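Local coordinates for protein glycerol dehydrogenase (Schizosaccharomyces pombe, PDB 1TA9) that catalyses the NAD(+)-dependent oxidation of glycerol to dihydroxyacetone in glycerol assimilation, probably with zinc as its catalytic metal, at residues G231-S235 against H333-A338; S61-T67 against A252-I258. The contacts are given in a common frame with arbitrary orientation. Residues are numbered along the deposited sequence.

Interaction 1 of 2, residues G231-S235 against H333-A338; sequences GDALS and HGEKVA. With ZN (zinc ion), chain I; K (potassium ion), chain J.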
ATOM      1  N   GLY B 231      15.113 -17.002 -23.925  1.00 10.42           N
ATOM      2  CA  GLY B 231      15.580 -15.742 -24.469  1.00 11.00           C
ATOM      3  C   GLY B 231      14.634 -15.235 -25.538  1.00 11.24           C
ATOM      4  O   GLY B 231      14.342 -14.038 -25.618  1.00 11.29           O
ATOM      5  N   ASP B 232      14.144 -16.149 -26.366  1.00 11.34           N
ATOM      6  CA  ASP B 232      13.221 -15.777 -27.424  1.00 11.98           C
ATOM      7  C   ASP B 232      11.885 -15.384 -26.787  1.00 11.97           C
ATOM      8  O   ASP B 232      11.276 -14.386 -27.166  1.00 12.26           O
ATOM      9  CB  ASP B 232      13.017 -16.953 -28.386  1.00 12.42           C
ATOM     10  CG  ASP B 232      12.501 -16.510 -29.743  1.00 13.41           C
ATOM     11  OD1 ASP B 232      12.028 -17.367 -30.520  1.00 13.40           O
ATOM     12  OD2 ASP B 232      12.583 -15.301 -30.035  1.00 13.76           O
ATOM     13  N   ALA B 233      11.442 -16.161 -25.804  1.00 11.70           N
ATOM     14  CA  ALA B 233      10.172 -15.886 -25.138  1.00 11.92           C
ATOM     15  C   ALA B 233      10.179 -14.537 -24.403  1.00 12.11           C
ATOM     16  O   ALA B 233       9.155 -13.850 -24.336  1.00 12.20           O
ATOM     17  CB  ALA B 233       9.836 -17.020 -24.169  1.00 11.61           C
ATOM     18  N   LEU B 234      11.329 -14.158 -23.858  1.00 12.04           N
ATOM     19  CA  LEU B 234      11.442 -12.884 -23.150  1.00 12.48           C
ATOM     20  C   LEU B 234      11.176 -11.660 -24.027  1.00 12.44           C
ATOM     21  O   LEU B 234      10.709 -10.634 -23.535  1.00 12.64           O
ATOM     22  CB  LEU B 234      12.828 -12.745 -22.512  1.00 12.75           C
ATOM     23  CG  LEU B 234      13.032 -13.451 -21.171  1.00 13.28           C
ATOM     24  CD1 LEU B 234      14.504 -13.387 -20.780  1.00 13.20           C
ATOM     25  CD2 LEU B 234      12.159 -12.792 -20.111  1.00 13.52           C
ATOM     26  N   SER B 235      11.469 -11.750 -25.318  1.00 12.27           N
ATOM     27  CA  SER B 235      11.248 -10.603 -26.189  1.00 12.35           C
ATOM     28  C   SER B 235       9.787 -10.428 -26.603  1.00 12.22           C
ATOM     29  O   SER B 235       9.377  -9.336 -26.997  1.00 11.78           O
ATOM     30  CB  SER B 235      12.116 -10.708 -27.444  1.00 12.59           C
ATOM     31  OG  SER B 235      11.644 -11.712 -28.317  1.00 13.90           O
ATOM     32  N   HIS B 333      19.457 -18.755 -31.734  1.00 15.32           N
ATOM     33  CA  HIS B 333      18.495 -17.689 -31.970  1.00 15.44           C
ATOM     34  C   HIS B 333      18.129 -16.887 -30.721  1.00 15.02           C
ATOM     35  O   HIS B 333      18.217 -15.658 -30.717  1.00 14.84           O
ATOM     36  CB  HIS B 333      17.219 -18.264 -32.575  1.00 16.49           C
ATOM     37  CG  HIS B 333      16.181 -17.229 -32.867  1.00 17.30           C
ATOM     38  ND1 HIS B 333      16.354 -16.257 -33.828  1.00 17.94           N
ATOM     39  CD2 HIS B 333      14.976 -16.990 -32.300  1.00 17.58           C
ATOM     40  CE1 HIS B 333      15.300 -15.462 -33.842  1.00 18.20           C
ATOM     41  NE2 HIS B 333      14.450 -15.885 -32.923  1.00 17.90           N
ATOM     42  N   GLY B 334      17.707 -17.588 -29.671  1.00 14.56           N
ATOM     43  CA  GLY B 334      17.321 -16.924 -28.438  1.00 14.31           C
ATOM     44  C   GLY B 334      18.434 -16.167 -27.734  1.00 14.21           C
ATOM     45  O   GLY B 334      18.178 -15.179 -27.040  1.00 14.37           O
ATOM     46  N   GLU B 335      19.668 -16.629 -27.887  1.00 13.78           N
ATOM     47  CA  GLU B 335      20.800 -15.968 -27.254  1.00 13.61           C
ATOM     48  C   GLU B 335      20.976 -14.594 -27.885  1.00 13.53           C
ATOM     49  O   GLU B 335      21.279 -13.618 -27.202  1.00 13.66           O
ATOM     50  CB  GLU B 335      22.058 -16.834 -27.411  1.00 13.41           C
ATOM     51  CG  GLU B 335      21.806 -18.260 -26.911  1.00 13.71           C
ATOM     52  CD  GLU B 335      22.979 -19.208 -27.096  1.00 13.71           C
ATOM     53  OE1 GLU B 335      23.744 -19.038 -28.065  1.00 13.11           O
ATOM     54  OE2 GLU B 335      23.110 -20.145 -26.277  1.00 13.48           O
ATOM     55  N   LYS B 336      20.765 -14.518 -29.193  1.00 13.31           N
ATOM     56  CA  LYS B 336      20.880 -13.251 -29.897  1.00 13.46           C
ATOM     57  C   LYS B 336      19.660 -12.373 -29.610  1.00 13.33           C
ATOM     58  O   LYS B 336      19.793 -11.170 -29.392  1.00 13.41           O
ATOM     59  CB  LYS B 336      21.014 -13.494 -31.408  1.00 14.04           C
ATOM     60  CG  LYS B 336      22.365 -14.087 -31.814  1.00 14.64           C
ATOM     61  CD  LYS B 336      22.442 -14.385 -33.311  1.00 15.70           C
ATOM     62  CE  LYS B 336      21.509 -15.519 -33.712  1.00 16.20           C
ATOM     63  NZ  LYS B 336      21.647 -15.879 -35.155  1.00 17.19           N
ATOM     64  N   VAL B 337      18.475 -12.978 -29.596  1.00 13.03           N
ATOM     65  CA  VAL B 337      17.247 -12.226 -29.339  1.00 13.01           C
ATOM     66  C   VAL B 337      17.247 -11.574 -27.960  1.00 12.65           C
ATOM     67  O   VAL B 337      16.763 -10.452 -27.794  1.00 12.70           O
ATOM     68  CB  VAL B 337      15.994 -13.128 -29.466  1.00 12.89           C
ATOM     69  CG1 VAL B 337      14.766 -12.400 -28.914  1.00 13.06           C
ATOM     70  CG2 VAL B 337      15.756 -13.482 -30.926  1.00 13.15           C
ATOM     71  N   ALA B 338      17.776 -12.282 -26.969  1.00 12.38           N
ATOM     72  CA  ALA B 338      17.831 -11.742 -25.617  1.00 12.12           C
ATOM     73  C   ALA B 338      18.655 -10.454 -25.620  1.00 11.91           C
ATOM     74  O   ALA B 338      18.231  -9.440 -25.063  1.00 11.65           O
ATOM     75  CB  ALA B 338      18.440 -12.763 -24.669  1.00 12.16           C
TER
HETATM   76 ZN    ZN I1501      12.357 -15.405 -32.245  1.00 34.17          ZN
HETATM   77  K     K J1504       9.662 -13.927 -29.429  1.00 17.21           K
HETATM   78  O   HOH W   1       8.808 -11.553 -29.966  1.00 15.02           O

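Interaction 2 of 2, residues S61-T67 against A252-I258; sequences SKDRIFT and AGGVASI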
ATOM      1  N   SER B  61      -5.068  -5.659 -43.004  1.00 31.76           N
ATOM      2  CA  SER B  61      -6.481  -5.298 -42.982  1.00 30.53           C
ATOM      3  C   SER B  61      -6.783  -4.331 -41.839  1.00 29.32           C
ATOM      4  O   SER B  61      -5.930  -4.078 -40.984  1.00 29.34           O
ATOM      5  CB  SER B  61      -7.345  -6.554 -42.834  1.00 30.87           C
ATOM      6  OG  SER B  61      -8.720  -6.223 -42.869  1.00 31.51           O
ATOM      7  N   LYS B  62      -8.002  -3.797 -41.830  1.00 27.62           N
ATOM      8  CA  LYS B  62      -8.438  -2.848 -40.805  1.00 25.82           C
ATOM      9  C   LYS B  62      -9.235  -3.588 -39.733  1.00 24.18           C
ATOM     10  O   LYS B  62      -9.686  -2.995 -38.755  1.00 24.11           O
ATOM     11  CB  LYS B  62      -9.332  -1.777 -41.438  1.00 26.62           C
ATOM     12  CG  LYS B  62      -9.408  -0.473 -40.667  1.00 27.24           C
ATOM     13  CD  LYS B  62      -8.232   0.432 -41.013  1.00 27.93           C
ATOM     14  CE  LYS B  62      -8.277   0.857 -42.481  1.00 28.09           C
ATOM     15  NZ  LYS B  62      -7.078   1.646 -42.886  1.00 28.56           N
ATOM     16  N   ASP B  63      -9.414  -4.890 -39.929  1.00 21.84           N
ATOM     17  CA  ASP B  63     -10.168  -5.706 -38.986  1.00 19.55           C
ATOM     18  C   ASP B  63      -9.300  -6.199 -37.830  1.00 18.31           C
ATOM     19  O   ASP B  63      -8.076  -6.229 -37.940  1.00 17.57           O
ATOM     20  CB  ASP B  63     -10.776  -6.903 -39.723  1.00 19.25           C
ATOM     21  CG  ASP B  63     -11.707  -6.482 -40.849  1.00 19.09           C
ATOM     22  OD1 ASP B  63     -12.602  -5.646 -40.598  1.00 18.52           O
ATOM     23  OD2 ASP B  63     -11.548  -6.984 -41.981  1.00 18.67           O
ATOM     24  N   ARG B  64      -9.948  -6.572 -36.725  1.00 16.66           N
ATOM     25  CA  ARG B  64      -9.263  -7.096 -35.545  1.00 15.22           C
ATOM     26  C   ARG B  64      -9.131  -8.594 -35.807  1.00 14.51           C
ATOM     27  O   ARG B  64     -10.142  -9.303 -35.917  1.00 14.16           O
ATOM     28  CB  ARG B  64     -10.101  -6.847 -34.288  1.00 15.08           C
ATOM     29  CG  ARG B  64      -9.428  -7.275 -32.997  1.00 14.78           C
ATOM     30  CD  ARG B  64     -10.328  -7.057 -31.780  1.00 14.11           C
ATOM     31  NE  ARG B  64     -10.773  -5.667 -31.658  1.00 13.75           N
ATOM     32  CZ  ARG B  64     -10.994  -5.050 -30.500  1.00 13.67           C
ATOM     33  NH1 ARG B  64     -11.403  -3.788 -30.484  1.00 13.58           N
ATOM     34  NH2 ARG B  64     -10.786  -5.688 -29.352  1.00 13.18           N
ATOM     35  N   ILE B  65      -7.894  -9.071 -35.894  1.00 13.25           N
ATOM     36  CA  ILE B  65      -7.633 -10.469 -36.226  1.00 12.74           C
ATOM     37  C   ILE B  65      -6.790 -11.267 -35.234  1.00 12.35           C
ATOM     38  O   ILE B  65      -5.768 -10.790 -34.747  1.00 11.73           O
ATOM     39  CB  ILE B  65      -6.926 -10.558 -37.605  1.00 12.68           C
ATOM     40  CG1 ILE B  65      -7.773  -9.857 -38.668  1.00 12.92           C
ATOM     41  CG2 ILE B  65      -6.661 -12.014 -37.969  1.00 12.69           C
ATOM     42  CD1 ILE B  65      -7.095  -9.746 -40.030  1.00 13.34           C
ATOM     43  N   PHE B  66      -7.233 -12.489 -34.958  1.00 12.05           N
ATOM     44  CA  PHE B  66      -6.524 -13.408 -34.074  1.00 12.42           C
ATOM     45  C   PHE B  66      -6.287 -14.648 -34.924  1.00 12.57           C
ATOM     46  O   PHE B  66      -7.183 -15.092 -35.650  1.00 12.52           O
ATOM     47  CB  PHE B  66      -7.370 -13.750 -32.842  1.00 12.53           C
ATOM     48  CG  PHE B  66      -6.725 -14.749 -31.915  1.00 12.48           C
ATOM     49  CD1 PHE B  66      -6.929 -16.115 -32.088  1.00 12.72           C
ATOM     50  CD2 PHE B  66      -5.911 -14.322 -30.868  1.00 12.75           C
ATOM     51  CE1 PHE B  66      -6.330 -17.046 -31.227  1.00 13.14           C
ATOM     52  CE2 PHE B  66      -5.307 -15.238 -30.002  1.00 12.90           C
ATOM     53  CZ  PHE B  66      -5.516 -16.602 -30.180  1.00 13.12           C
ATOM     54  N   THR B  67      -5.080 -15.197 -34.849  1.00 12.76           N
ATOM     55  CA  THR B  67      -4.727 -16.363 -35.646  1.00 12.80           C
ATOM     56  C   THR B  67      -4.086 -17.430 -34.760  1.00 12.75           C
ATOM     57  O   THR B  67      -3.388 -17.111 -33.798  1.00 12.37           O
ATOM     58  CB  THR B  67      -3.770 -15.946 -36.793  1.00 13.16           C
ATOM     59  OG1 THR B  67      -3.588 -17.041 -37.698  1.00 13.38           O
ATOM     60  CG2 THR B  67      -2.428 -15.507 -36.238  1.00 13.28           C
ATOM     61  N   ALA B 252      -0.657 -10.705 -37.490  1.00 17.11           N
ATOM     62  CA  ALA B 252      -1.820 -11.504 -37.875  1.00 17.08           C
ATOM     63  C   ALA B 252      -2.499 -10.798 -39.047  1.00 17.19           C
ATOM     64  O   ALA B 252      -3.423 -11.334 -39.663  1.00 17.40           O
ATOM     65  CB  ALA B 252      -2.793 -11.636 -36.706  1.00 17.14           C
ATOM     66  N   GLY B 253      -2.047  -9.578 -39.334  1.00 17.01           N
ATOM     67  CA  GLY B 253      -2.586  -8.825 -40.453  1.00 16.74           C
ATOM     68  C   GLY B 253      -3.620  -7.747 -40.181  1.00 16.49           C
ATOM     69  O   GLY B 253      -4.159  -7.164 -41.122  1.00 16.95           O
ATOM     70  N   GLY B 254      -3.907  -7.466 -38.915  1.00 15.86           N
ATOM     71  CA  GLY B 254      -4.896  -6.444 -38.614  1.00 15.04           C
ATOM     72  C   GLY B 254      -4.620  -5.747 -37.300  1.00 14.61           C
ATOM     73  O   GLY B 254      -3.479  -5.726 -36.826  1.00 14.20           O
ATOM     74  N   VAL B 255      -5.659  -5.158 -36.717  1.00 13.99           N
ATOM     75  CA  VAL B 255      -5.518  -4.486 -35.435  1.00 13.82           C
ATOM     76  C   VAL B 255      -5.309  -5.584 -34.401  1.00 13.56           C
ATOM     77  O   VAL B 255      -5.945  -6.639 -34.469  1.00 13.50           O
ATOM     78  CB  VAL B 255      -6.790  -3.690 -35.067  1.00 14.21           C
ATOM     79  CG1 VAL B 255      -6.662  -3.121 -33.653  1.00 14.33           C
ATOM     80  CG2 VAL B 255      -7.007  -2.565 -36.067  1.00 14.57           C
ATOM     81  N   ALA B 256      -4.416  -5.343 -33.450  1.00 13.15           N
ATOM     82  CA  ALA B 256      -4.133  -6.326 -32.416  1.00 12.88           C
ATOM     83  C   ALA B 256      -5.341  -6.612 -31.530  1.00 12.54           C
ATOM     84  O   ALA B 256      -6.039  -5.698 -31.094  1.00 12.53           O
ATOM     85  CB  ALA B 256      -2.963  -5.853 -31.556  1.00 12.97           C
ATOM     86  N   SER B 257      -5.582  -7.892 -31.268  1.00 12.11           N
ATOM     87  CA  SER B 257      -6.683  -8.300 -30.407  1.00 11.87           C
ATOM     88  C   SER B 257      -6.242  -8.174 -28.948  1.00 11.63           C
ATOM     89  O   SER B 257      -5.048  -8.122 -28.648  1.00 11.90           O
ATOM     90  CB  SER B 257      -7.060  -9.757 -30.685  1.00 11.78           C
ATOM     91  OG  SER B 257      -5.995 -10.619 -30.317  1.00 11.47           O
ATOM     92  N   ILE B 258      -7.209  -8.121 -28.041  1.00 11.46           N
ATOM     93  CA  ILE B 258      -6.904  -8.036 -26.620  1.00 11.09           C
ATOM     94  C   ILE B 258      -6.382  -9.404 -26.175  1.00 11.08           C
ATOM     95  O   ILE B 258      -5.454  -9.501 -25.373  1.00 10.87           O
ATOM     96  CB  ILE B 258      -8.171  -7.658 -25.810  1.00 11.06           C
ATOM     97  CG1 ILE B 258      -8.550  -6.200 -26.114  1.00 11.16           C
ATOM     98  CG2 ILE B 258      -7.930  -7.853 -24.305  1.00 10.62           C
ATOM     99  CD1 ILE B 258      -9.851  -5.755 -25.484  1.00 11.15           C
TER
HETATM  100  O   HOH W   2      -4.286 -10.207 -32.565  1.00 13.34           O
HETATM  101  O   HOH W   3      -4.618  -8.486 -35.771  1.00 16.03           O

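Interaction 1 of 2, residues G231-S235 against H333-A338
G231 starts the contact between helix 223-245 and helix 333-347. G231 CA lies 3.7 Å from G334 O. A CB on G231 would clash with that oxygen, so glycine permits the close approach. The short helical segments pass 7.6 Å apart at 40°. D232 follows, with its CA 4.4 Å from that of G334. D232 OD2 binds zinc at 2.2 Å, and H333 NE2 binds the same ion at 2.2 Å. H315 of helix 313-322 also ligates this zinc. D232 binds potassium as well, through O at 2.8 Å and, more distantly, OD2 at 3.3 Å. S235 OG lies 3.2 Å from potassium, and water 1 binds potassium at 2.6 Å; D182 and T236 bind the ion too. S235 OG also hydrogen-bonds E239 and touches V337 CG1 at 3.3 Å. V337 CG2 is 3.8 Å from D232 OD2, so V337 packs beside the metal ligands. The two helices are joined through zinc, and its Asp-His-His site is consistent with the catalytic metal centre of iron-containing alcohol dehydrogenases, here occupied by zinc.

Interaction 2 of 2, residues S61-T67 against A252-I258
Main-chain groups carry most of the polar pairing here. S61 N donates to G253 O at 2.6 Å. V255 N donates to D63 O at 2.9 Å. I65 N reaches V255 O at 3.4 Å, a weak bond. These last two bonds flank R64 and make its single beta bridge with V255. V255 O is better served by water 3, which donates to it at 2.6 Å and to I65 O at 2.8 Å. I65 O takes a second water: water 2 donates to it at 2.7 Å and accepts from S257 N at 3.0 Å. G254 CA sits 3.3 Å from D63 O in a CA-H...O contact, where a CB would clash. The bridge joins strand 64-67 to the loop before helix 258-284. The strand also pairs antiparallel with a strand of the second subunit, so the sheet crosses the interface. Side-chain polar ends find partners beyond the two segments. In the second subunit, R64 forms a salt bridge to E296, D63 OD1 one to R81, and Y85 hydrogen-bonds D63 OD2. T67 OG1 hydrogen-bonds N207 and K71 of the second subunit. S257 is the N-cap of helix 258-284, its OG accepting from G260 N. Among apolar groups, I65 CG2 meets A252 CB at 4.1 Å.

In the fold
Interaction 1 is buried near the middle of the chain, its centre about 8 Å from the chain centre. Interaction 2 lies farther out, its centre about 22 Å from the chain centre, and is only partly buried. Their centres are about 25 Å apart, and they do not touch. The first joins two helices, and metal ions supply its polar chemistry. The second joins a strand and a loop through backbone hydrogen bonds and waters. No other chain of the assembly touches the segments of interaction 1, whereas the second subunit contacts those of interaction 2. The two contacts are linked by sequence: 231-235 lies on helix 223-245, and the loop after this helix holds 252-258.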